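Local structure of beta-1,3-glucosyltransferase (Paecilomyces sp. J18, 5JVV) at residues A[31-36]-A[72-77]; A[52-57]-A[286-291]; A[78-83]-A[238-243]; A[246-251]-A[272-277]. The protein belongs to the carbohydrate-active enzymes and is built as a beta-sandwich of jelly-roll type, like that of glycoside hydrolase family 16. One frame throughout, in Å; residues are numbered along the deposited sequence.

Contact 1 (A[31-36]-A[72-77]); sequences VHYVSR and SVRLES
A single parallel bridge pairs Y33 with S72, the two chains meeting at 73° rather than running alongside, so contact is confined to a few residues. S72 sits between two backbone bonds: its N donates to H32 O (3.1 Å), approaching from above the carbonyl plane, and its O takes V34 N (3.2 Å) almost along the C=O axis. Y33 carries most of the side-chain contact. With CG anti to its own carbonyl carbon, the ring swings across the S72–R74 backbone and is clasped on both faces. R74 CB stands over one, 3.7 Å from the ring centroid and 14° off the normal, a CH-pi contact; V31 CG2, from the same strand as Y33, covers the opposite face and also meets S72 CB at 3.6 Å. The backbone around S72 C and V73 N runs past the ring edge. The bridge joins strand 31-33 to strand 70-77 in one sheet of the beta-sandwich, beside strand 240-247, whose T245 O is bonded to S72 OG. Beyond its CB, R74 extends with its guanidinium steeply inclined to the phenol. One water links Y33 OH (2.8 Å) to R74 NH1, while R74 NE and NH2 grip E76 OE2 side-on, the NE bond at 2.8 Å using the anti lone pair of that oxygen. These bonds hold the guanidinium in plane with its partners; F21 adds a cation-pi contact to R74. A second water accepts from R74 N and probably donates to V34 O. Away from the ring, V34 CG2 and V73 CG1 touch more loosely, at 4.2 Å.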
# COMPACT_ATOMS: atom_id res chain seq x y z
N VAL A 31 -9.92 12.66 -4.00
CA VAL A 31 -8.91 12.94 -2.99
C VAL A 31 -8.28 14.28 -3.32
O VAL A 31 -8.18 14.67 -4.49
CB VAL A 31 -7.82 11.83 -2.99
CG1 VAL A 31 -7.04 11.85 -4.29
CG2 VAL A 31 -6.89 11.97 -1.81
N HIS A 32 -7.86 14.99 -2.28
CA HIS A 32 -7.13 16.24 -2.43
C HIS A 32 -5.78 16.04 -1.76
O HIS A 32 -5.65 16.19 -0.54
CB HIS A 32 -7.91 17.38 -1.79
CG HIS A 32 -7.38 18.75 -2.09
ND1 HIS A 32 -6.16 18.97 -2.70
CD2 HIS A 32 -7.92 19.97 -1.87
CE1 HIS A 32 -5.97 20.27 -2.84
NE2 HIS A 32 -7.02 20.90 -2.35
N TYR A 33 -4.78 15.68 -2.55
CA TYR A 33 -3.45 15.46 -2.02
C TYR A 33 -2.81 16.81 -1.70
O TYR A 33 -2.81 17.71 -2.54
CB TYR A 33 -2.62 14.71 -3.05
CG TYR A 33 -2.86 13.21 -3.09
CD1 TYR A 33 -3.04 12.47 -1.92
CD2 TYR A 33 -2.88 12.54 -4.30
CE1 TYR A 33 -3.22 11.09 -1.98
CE2 TYR A 33 -3.08 11.17 -4.36
CZ TYR A 33 -3.24 10.45 -3.20
OH TYR A 33 -3.42 9.08 -3.26
N VAL A 34 -2.27 16.94 -0.49
CA VAL A 34 -1.73 18.23 -0.04
C VAL A 34 -0.25 18.16 0.35
O VAL A 34 0.30 17.08 0.59
CB VAL A 34 -2.54 18.82 1.13
CG1 VAL A 34 -3.97 19.08 0.69
CG2 VAL A 34 -2.49 17.88 2.34
N SER A 35 0.39 19.32 0.39
CA SER A 35 1.81 19.42 0.73
C SER A 35 2.03 19.08 2.19
O SER A 35 1.07 19.05 2.97
CB SER A 35 2.34 20.82 0.45
OG SER A 35 1.74 21.76 1.34
N ARG A 36 3.28 18.82 2.55
CA ARG A 36 3.60 18.49 3.94
C ARG A 36 3.21 19.58 4.94
O ARG A 36 2.62 19.27 5.98
CB ARG A 36 5.07 18.11 4.09
CG ARG A 36 5.49 17.84 5.53
CD ARG A 36 6.89 17.25 5.57
NE ARG A 36 7.39 17.17 6.94
CZ ARG A 36 8.63 16.80 7.25
NH1 ARG A 36 9.02 16.77 8.52
NH2 ARG A 36 9.49 16.48 6.29
N SER A 72 -5.81 14.21 1.84
CA SER A 72 -4.99 13.07 2.18
C SER A 72 -3.57 13.41 1.75
O SER A 72 -3.29 14.54 1.31
CB SER A 72 -5.50 11.82 1.46
OG SER A 72 -4.83 10.63 1.88
N VAL A 73 -2.67 12.45 1.89
CA VAL A 73 -1.29 12.62 1.44
C VAL A 73 -0.79 11.41 0.66
O VAL A 73 -1.33 10.28 0.77
CB VAL A 73 -0.32 12.91 2.62
CG1 VAL A 73 -0.66 14.26 3.26
CG2 VAL A 73 -0.36 11.77 3.66
N ARG A 74 0.23 11.65 -0.15
CA ARG A 74 0.87 10.61 -0.93
C ARG A 74 2.36 10.89 -0.87
O ARG A 74 2.85 11.90 -1.39
CB ARG A 74 0.34 10.60 -2.38
CG ARG A 74 1.17 9.78 -3.34
CD ARG A 74 0.44 9.52 -4.66
NE ARG A 74 1.37 9.14 -5.73
CZ ARG A 74 1.02 8.52 -6.85
NH1 ARG A 74 -0.23 8.15 -7.05
NH2 ARG A 74 1.94 8.25 -7.77
N LEU A 75 3.08 10.02 -0.17
CA LEU A 75 4.51 10.18 0.06
C LEU A 75 5.29 9.28 -0.90
O LEU A 75 4.99 8.10 -1.00
CB LEU A 75 4.85 9.81 1.50
CG LEU A 75 4.63 10.90 2.56
CD1 LEU A 75 3.17 11.31 2.63
CD2 LEU A 75 5.13 10.44 3.93
N GLU A 76 6.26 9.86 -1.60
CA GLU A 76 7.08 9.12 -2.56
C GLU A 76 8.54 9.29 -2.16
O GLU A 76 9.00 10.41 -1.99
CB GLU A 76 6.84 9.64 -3.98
CG GLU A 76 5.38 9.56 -4.42
CD GLU A 76 5.14 10.11 -5.81
OE1 GLU A 76 6.06 10.72 -6.38
OE2 GLU A 76 4.02 9.92 -6.32
N SER A 77 9.26 8.19 -1.98
CA SER A 77 10.61 8.29 -1.45
C SER A 77 11.52 9.09 -2.37
O SER A 77 11.40 9.02 -3.59
CB SER A 77 11.21 6.91 -1.16
OG SER A 77 11.40 6.17 -2.36
O HOH W 1 -2.77 7.81 -5.63
O HOH W 2 0.80 14.50 -0.35

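Contact 2 (A[52-57]-A[286-291]); sequences SVYLGV and EAYWEI
Four backbone hydrogen bonds zip strand 53-55 to strand 289-291 as antiparallel neighbours in one sheet of the beta-sandwich, their axes 4.7 Å apart. V53 with I291 and L55 with W289 form the hydrogen-bonded pairs, and Y54 with E290 is the non-hydrogen-bonded pair between them. The bonds at L55 lie in the carbonyl planes, whereas V53 N reaches I291 O from above its plane. V53, L55, W289 and I291 share a face: L55 CB meets W289 CB, and further out L55 CD1 touches I291 CD1 at 3.8 Å, the two side chains crossing obliquely. On the face of Y54 and E290, the Y54 ring, CG anti to the backbone N (chi1 170°), sends CE1 over a face of Y288, 3.4 Å from Y288 CG. The planes are 29° apart but offset, with centroids 4.9 Å apart, so the rings scarcely overlap. H92 stacks on Y288 in turn, and K46 makes a cation-pi contact with Y54. Beyond the last backbone bond the chains diverge at A287, the centre of an inverse gamma turn, where one water donates to both L55 O and A287 O and V57 CG2 packs on A287 CB. F243, V73 and L75 of the other sheet receive L55, and W289 NE1 is bonded to D244 O, so this face belongs to the sandwich core. At the other end of the pairing, E290 extends its chain to S52, whose OG donates to E290 OE2 at a short 2.5 Å on the anti lone pair.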
# COMPACT_ATOMS: atom_id res chain seq x y z
N SER A 52 6.26 7.04 16.21
CA SER A 52 5.78 6.59 14.91
C SER A 52 5.32 7.78 14.08
O SER A 52 5.16 8.89 14.59
CB SER A 52 4.62 5.63 15.09
OG SER A 52 3.57 6.28 15.79
N VAL A 53 5.10 7.54 12.79
CA VAL A 53 4.60 8.55 11.88
C VAL A 53 3.13 8.28 11.54
O VAL A 53 2.77 7.17 11.13
CB VAL A 53 5.45 8.61 10.59
CG1 VAL A 53 4.77 9.50 9.54
CG2 VAL A 53 6.84 9.12 10.90
N TYR A 54 2.30 9.30 11.71
CA TYR A 54 0.88 9.24 11.39
C TYR A 54 0.65 9.94 10.05
O TYR A 54 1.06 11.09 9.87
CB TYR A 54 0.09 9.94 12.50
CG TYR A 54 -1.39 10.19 12.23
CD1 TYR A 54 -2.37 9.36 12.78
CD2 TYR A 54 -1.81 11.27 11.46
CE1 TYR A 54 -3.71 9.58 12.55
CE2 TYR A 54 -3.16 11.50 11.22
CZ TYR A 54 -4.10 10.65 11.77
OH TYR A 54 -5.45 10.88 11.54
N LEU A 55 0.01 9.23 9.12
CA LEU A 55 -0.45 9.81 7.86
C LEU A 55 -1.95 9.55 7.76
O LEU A 55 -2.37 8.42 7.55
CB LEU A 55 0.24 9.16 6.66
CG LEU A 55 1.75 8.94 6.71
CD1 LEU A 55 2.18 8.11 5.50
CD2 LEU A 55 2.50 10.29 6.76
N GLY A 56 -2.75 10.60 7.92
CA GLY A 56 -4.19 10.45 7.96
C GLY A 56 -4.89 11.31 6.93
O GLY A 56 -4.25 11.86 6.03
N VAL A 57 -6.20 11.43 7.08
CA VAL A 57 -7.02 12.18 6.13
C VAL A 57 -7.91 13.16 6.88
O VAL A 57 -8.01 13.12 8.11
CB VAL A 57 -7.88 11.23 5.26
CG1 VAL A 57 -7.01 10.20 4.54
CG2 VAL A 57 -8.96 10.54 6.09
N GLU A 286 -10.52 6.32 11.06
CA GLU A 286 -9.62 5.16 11.04
C GLU A 286 -8.88 5.01 9.72
O GLU A 286 -8.16 4.03 9.54
CB GLU A 286 -10.38 3.86 11.35
CG GLU A 286 -10.76 3.69 12.81
CD GLU A 286 -9.56 3.46 13.69
OE1 GLU A 286 -8.84 2.47 13.46
OE2 GLU A 286 -9.32 4.29 14.60
N ALA A 287 -9.05 5.96 8.81
CA ALA A 287 -8.36 5.89 7.53
C ALA A 287 -6.99 6.55 7.63
O ALA A 287 -6.74 7.57 7.00
CB ALA A 287 -9.20 6.55 6.42
N TYR A 288 -6.11 5.96 8.44
CA TYR A 288 -4.76 6.48 8.61
C TYR A 288 -3.70 5.40 8.66
O TYR A 288 -3.98 4.27 9.04
CB TYR A 288 -4.65 7.35 9.87
CG TYR A 288 -4.75 6.64 11.20
CD1 TYR A 288 -3.62 6.13 11.83
CD2 TYR A 288 -5.98 6.52 11.85
CE1 TYR A 288 -3.72 5.50 13.07
CE2 TYR A 288 -6.09 5.90 13.08
CZ TYR A 288 -4.95 5.39 13.68
OH TYR A 288 -5.04 4.77 14.91
N TRP A 289 -2.50 5.76 8.24
CA TRP A 289 -1.32 4.93 8.44
C TRP A 289 -0.63 5.37 9.73
O TRP A 289 -0.53 6.56 10.01
CB TRP A 289 -0.32 5.13 7.30
CG TRP A 289 -0.79 4.71 5.97
CD1 TRP A 289 -1.46 5.47 5.05
CD2 TRP A 289 -0.60 3.43 5.35
NE1 TRP A 289 -1.72 4.74 3.92
CE2 TRP A 289 -1.19 3.48 4.08
CE3 TRP A 289 0.02 2.24 5.77
CZ2 TRP A 289 -1.20 2.39 3.21
CZ3 TRP A 289 0.01 1.15 4.90
CH2 TRP A 289 -0.60 1.24 3.64
N GLU A 290 -0.13 4.40 10.50
CA GLU A 290 0.81 4.71 11.57
C GLU A 290 1.99 3.82 11.33
O GLU A 290 1.91 2.59 11.45
CB GLU A 290 0.23 4.49 12.97
CG GLU A 290 1.22 4.92 14.05
CD GLU A 290 0.63 4.97 15.45
OE1 GLU A 290 -0.60 4.86 15.60
OE2 GLU A 290 1.42 5.11 16.40
N ILE A 291 3.10 4.43 10.94
CA ILE A 291 4.27 3.68 10.52
C ILE A 291 5.35 3.79 11.59
O ILE A 291 5.79 4.89 11.93
CB ILE A 291 4.80 4.20 9.17
CG1 ILE A 291 3.73 4.00 8.09
CG2 ILE A 291 6.11 3.50 8.78
CD1 ILE A 291 3.85 4.96 6.90
O HOH W 3 -7.58 9.89 9.39
O HOH W 4 -4.38 7.55 5.25

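Contact 3 (A[78-83]-A[238-243]); sequences TDKIDH and PQKLVF
I81 and L241 meet at about a right angle, I81 CD1 against L241 CD2 at 3.6 Å. I81 CG1 occupies the crowded position between N and carbonyl carbon (chi1 54°), which brings it against Q239 O and near Q239 CB. K80 and K240 instead lie side by side and point the same way, touching CG to CG at 3.9 Å; their NZ atoms end 6.2 Å apart. That nearness of like charges is probably eased by D109, in a salt bridge with K80 NZ, and by a water that accepts from K80 NZ and donates to P238 O. The P238 ring fits between K80 CB and the D82 carboxylate, D82 and the proline running alongside each other. The backbones are joined by one antiparallel hydrogen-bonded pair: I81 N to Q239 O (2.8 Å) and Q239 N to I81 O (2.9 Å), both in the carbonyl planes. D82 OD1 also accepts from H83 ND1, met from above the carboxylate plane. Segment 78-83 is the link by which the chain passes between the sandwich's two sheets, from strand 70-77 to strand 84-90; I81 packs on M188 and W190 of strand 184-190, and L241 on L294 of strand 289-297.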
# COMPACT_ATOMS: atom_id res chain seq x y z
N THR A 78 12.41 9.88 -1.78
CA THR A 78 13.38 10.64 -2.57
C THR A 78 14.46 9.72 -3.12
O THR A 78 14.87 9.85 -4.27
CB THR A 78 13.99 11.79 -1.75
OG1 THR A 78 14.43 11.31 -0.48
CG2 THR A 78 12.93 12.84 -1.52
N ASP A 79 14.91 8.77 -2.30
CA ASP A 79 15.90 7.79 -2.77
C ASP A 79 15.18 6.55 -3.27
O ASP A 79 14.16 6.13 -2.73
CB ASP A 79 16.88 7.43 -1.65
CG ASP A 79 17.77 8.60 -1.26
OD1 ASP A 79 17.98 9.51 -2.10
OD2 ASP A 79 18.27 8.61 -0.11
N LYS A 80 15.73 5.95 -4.32
CA LYS A 80 15.10 4.77 -4.90
C LYS A 80 15.73 3.48 -4.39
O LYS A 80 16.87 3.45 -3.94
CB LYS A 80 15.18 4.83 -6.43
CG LYS A 80 14.45 6.01 -7.03
CD LYS A 80 14.63 6.04 -8.54
CE LYS A 80 13.75 7.10 -9.19
NZ LYS A 80 13.98 7.16 -10.67
N ILE A 81 14.96 2.39 -4.47
CA ILE A 81 15.45 1.08 -4.08
C ILE A 81 15.72 0.24 -5.33
O ILE A 81 14.99 0.33 -6.32
CB ILE A 81 14.42 0.35 -3.18
CG1 ILE A 81 13.05 0.32 -3.86
CG2 ILE A 81 14.32 1.05 -1.82
CD1 ILE A 81 12.19 -0.86 -3.44
N ASP A 82 16.78 -0.56 -5.29
CA ASP A 82 17.11 -1.41 -6.43
C ASP A 82 17.58 -2.76 -5.94
O ASP A 82 18.74 -2.93 -5.55
CB ASP A 82 18.17 -0.75 -7.30
CG ASP A 82 18.38 -1.48 -8.62
OD1 ASP A 82 17.56 -2.38 -8.95
OD2 ASP A 82 19.34 -1.14 -9.34
N HIS A 83 16.66 -3.73 -5.99
CA HIS A 83 16.85 -5.04 -5.36
C HIS A 83 17.05 -4.90 -3.85
O HIS A 83 16.95 -3.79 -3.31
CB HIS A 83 18.01 -5.82 -6.00
CG HIS A 83 17.77 -6.19 -7.44
ND1 HIS A 83 17.28 -5.30 -8.37
CD2 HIS A 83 17.97 -7.36 -8.09
CE1 HIS A 83 17.18 -5.91 -9.54
NE2 HIS A 83 17.59 -7.15 -9.40
N PRO A 238 15.14 0.93 -10.76
CA PRO A 238 15.06 1.38 -9.36
C PRO A 238 13.71 2.07 -9.08
O PRO A 238 13.22 2.81 -9.94
CB PRO A 238 16.23 2.37 -9.25
CG PRO A 238 17.23 1.85 -10.26
CD PRO A 238 16.40 1.35 -11.40
N GLN A 239 13.11 1.78 -7.92
CA GLN A 239 11.73 2.17 -7.64
C GLN A 239 11.67 3.16 -6.50
O GLN A 239 12.47 3.08 -5.57
CB GLN A 239 10.92 0.94 -7.21
CG GLN A 239 10.82 -0.17 -8.25
CD GLN A 239 9.85 0.17 -9.36
OE1 GLN A 239 8.64 0.17 -9.15
NE2 GLN A 239 10.38 0.47 -10.54
N LYS A 240 10.72 4.07 -6.55
CA LYS A 240 10.37 4.88 -5.39
C LYS A 240 9.35 4.11 -4.56
O LYS A 240 8.46 3.47 -5.13
CB LYS A 240 9.75 6.20 -5.82
CG LYS A 240 10.71 7.13 -6.52
CD LYS A 240 10.00 8.40 -6.95
CE LYS A 240 8.91 8.10 -7.97
NZ LYS A 240 8.52 9.32 -8.75
N LEU A 241 9.48 4.18 -3.24
CA LEU A 241 8.47 3.63 -2.33
C LEU A 241 7.38 4.67 -2.10
O LEU A 241 7.67 5.86 -1.94
CB LEU A 241 9.11 3.25 -1.00
CG LEU A 241 10.19 2.17 -1.07
CD1 LEU A 241 10.86 1.95 0.29
CD2 LEU A 241 9.59 0.88 -1.57
N VAL A 242 6.13 4.22 -2.08
CA VAL A 242 4.99 5.14 -1.98
C VAL A 242 4.00 4.66 -0.93
O VAL A 242 3.64 3.48 -0.89
CB VAL A 242 4.24 5.27 -3.32
CG1 VAL A 242 3.13 6.32 -3.22
CG2 VAL A 242 5.20 5.62 -4.46
N PHE A 243 3.58 5.58 -0.06
CA PHE A 243 2.45 5.34 0.82
C PHE A 243 1.40 6.36 0.44
O PHE A 243 1.69 7.56 0.35
CB PHE A 243 2.80 5.57 2.30
CG PHE A 243 3.66 4.51 2.92
CD1 PHE A 243 3.09 3.39 3.54
CD2 PHE A 243 5.05 4.62 2.92
CE1 PHE A 243 3.89 2.42 4.13
CE2 PHE A 243 5.85 3.65 3.50
CZ PHE A 243 5.27 2.55 4.11
O HOH W 5 14.07 4.50 -11.94

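Contact 4 (A[246-251]-A[272-277]); sequences TFCGDW and SCIDFV
The covalent element is the disulfide C248–C273, SG to SG 2.1 Å, with a left-handed chi3 of -93°. Its halves are placed differently: C273 SG is anti to its backbone N, C248 SG anti to its carbonyl carbon. C248 takes positive phi (57°) just where strand 240-247 gives way to the turn into the next helix, so the chain bends sharply at the crosslinked residue while its side chain still points at the helix carrying C273. The apolar contacts flank the disulfide and centre on V277, one helical turn beyond C273. V277 forks, CG2 resting on C248 SG at 3.7 Å and CG1 standing over one face of the F247 ring, displaced toward its rim. This is a CH-pi contact, CG1 lying 4.2 Å from the ring centroid and 25° off its normal. F247 CB completes the seat by touching both methyls of V277, and I274 CG1 reaches C248 SG more distantly, at 4.3 Å. Hydrogen bonding plays no part across the interface and works instead within the helix, where V277 N donates to C273 O at 3.0 Å and so helps set the spacing of C273 and V277, both of which meet C248 SG. Outside this pair of segments, F284 makes an edge-to-face contact with F247, Y256 packs against C273, and R70 NH2 bonds to V277 O. The contact thus fastens helix 269-279 to the end of strand 240-247 in the beta-sandwich, near strand 31-33, whose V31 touches F247, and just before helix 249-255, while T246 packs on W101 of strand 100-107.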
# COMPACT_ATOMS: atom_id res chain seq x y z
N THR A 246 -6.02 7.12 -1.29
CA THR A 246 -6.95 7.85 -2.14
C THR A 246 -8.37 7.38 -1.84
O THR A 246 -8.57 6.59 -0.91
CB THR A 246 -6.57 7.75 -3.64
OG1 THR A 246 -7.38 8.65 -4.40
CG2 THR A 246 -6.76 6.32 -4.17
N PHE A 247 -9.36 7.87 -2.59
CA PHE A 247 -10.76 7.52 -2.36
C PHE A 247 -11.42 7.31 -3.70
O PHE A 247 -11.12 8.03 -4.63
CB PHE A 247 -11.50 8.64 -1.64
CG PHE A 247 -10.94 8.98 -0.29
CD1 PHE A 247 -11.30 8.23 0.83
CD2 PHE A 247 -10.08 10.06 -0.13
CE1 PHE A 247 -10.79 8.55 2.09
CE2 PHE A 247 -9.56 10.38 1.12
CZ PHE A 247 -9.93 9.63 2.23
N CYS A 248 -12.32 6.34 -3.78
CA CYS A 248 -13.14 6.14 -4.98
C CYS A 248 -12.24 5.93 -6.21
O CYS A 248 -11.34 5.10 -6.18
CB CYS A 248 -14.16 7.28 -5.12
SG CYS A 248 -15.21 7.47 -3.63
N GLY A 249 -12.44 6.70 -7.27
CA GLY A 249 -11.55 6.60 -8.43
C GLY A 249 -11.63 5.27 -9.17
O GLY A 249 -12.62 4.55 -9.04
N ASP A 250 -10.57 4.95 -9.91
CA ASP A 250 -10.57 3.84 -10.87
C ASP A 250 -11.03 2.50 -10.30
O ASP A 250 -11.87 1.81 -10.89
CB ASP A 250 -9.18 3.62 -11.48
CG ASP A 250 -8.69 4.79 -12.31
OD1 ASP A 250 -9.51 5.65 -12.69
OD2 ASP A 250 -7.47 4.83 -12.58
N TRP A 251 -10.44 2.11 -9.17
CA TRP A 251 -10.73 0.81 -8.58
C TRP A 251 -11.83 0.93 -7.53
O TRP A 251 -12.92 0.40 -7.75
CB TRP A 251 -9.46 0.17 -8.00
CG TRP A 251 -9.68 -1.22 -7.45
CD1 TRP A 251 -10.79 -1.99 -7.59
CD2 TRP A 251 -8.74 -2.00 -6.68
NE1 TRP A 251 -10.62 -3.20 -6.95
CE2 TRP A 251 -9.38 -3.22 -6.38
CE3 TRP A 251 -7.46 -1.77 -6.19
CZ2 TRP A 251 -8.75 -4.22 -5.62
CZ3 TRP A 251 -6.84 -2.76 -5.45
CH2 TRP A 251 -7.48 -3.97 -5.17
N SER A 272 -22.01 7.08 -5.96
CA SER A 272 -22.36 6.66 -4.60
C SER A 272 -21.15 6.70 -3.68
O SER A 272 -21.26 7.09 -2.51
CB SER A 272 -22.98 5.27 -4.60
OG SER A 272 -24.19 5.27 -5.36
N CYS A 273 -20.00 6.30 -4.22
CA CYS A 273 -18.76 6.35 -3.47
C CYS A 273 -18.43 7.80 -3.07
O CYS A 273 -18.07 8.07 -1.92
CB CYS A 273 -17.63 5.77 -4.32
SG CYS A 273 -16.07 5.61 -3.43
N ILE A 274 -18.56 8.71 -4.02
CA ILE A 274 -18.27 10.12 -3.75
C ILE A 274 -19.22 10.66 -2.69
O ILE A 274 -18.80 11.37 -1.77
CB ILE A 274 -18.32 10.96 -5.05
CG1 ILE A 274 -17.15 10.58 -5.95
CG2 ILE A 274 -18.25 12.45 -4.72
CD1 ILE A 274 -17.25 11.14 -7.37
N ASP A 275 -20.50 10.29 -2.79
CA ASP A 275 -21.49 10.67 -1.78
C ASP A 275 -21.06 10.25 -0.36
O ASP A 275 -21.08 11.05 0.56
CB ASP A 275 -22.88 10.12 -2.14
CG ASP A 275 -23.97 10.61 -1.21
OD1 ASP A 275 -23.97 11.81 -0.84
OD2 ASP A 275 -24.85 9.80 -0.84
N PHE A 276 -20.64 9.00 -0.21
CA PHE A 276 -20.23 8.49 1.10
C PHE A 276 -19.00 9.26 1.61
O PHE A 276 -18.99 9.75 2.75
CB PHE A 276 -19.92 6.99 0.98
CG PHE A 276 -19.73 6.30 2.30
CD1 PHE A 276 -20.75 5.53 2.84
CD2 PHE A 276 -18.53 6.40 2.99
CE1 PHE A 276 -20.57 4.88 4.07
CE2 PHE A 276 -18.34 5.75 4.20
CZ PHE A 276 -19.37 5.00 4.74
N VAL A 277 -17.98 9.38 0.76
CA VAL A 277 -16.74 10.03 1.18
C VAL A 277 -16.96 11.51 1.48
O VAL A 277 -16.44 12.04 2.46
CB VAL A 277 -15.63 9.83 0.13
CG1 VAL A 277 -14.40 10.62 0.52
CG2 VAL A 277 -15.29 8.36 -0.00

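How the contacts relate
From the N terminus, strand 31-33 meets strand 70-77 in contact 1, closing a loop that contains segment 52-57. That segment finds its partner of contact 2 far along the chain, at 286-291, so contacts 1 and 2 cross. Contact 3 opens directly after contact 1 and closes at 238-243; contact 4 then makes a short closure, 246-251 with 272-277, and both lie within the long span of contact 2. Contacts 1, 3 and 4 share the sheet of strands 70-77 and 240-247; contacts 3 and 4, their centres about 28 Å apart, lie toward the two ends of strand 240-247. Contact 2 belongs to the facing sheet; L55 on V73 and I291 on F243 join the layers.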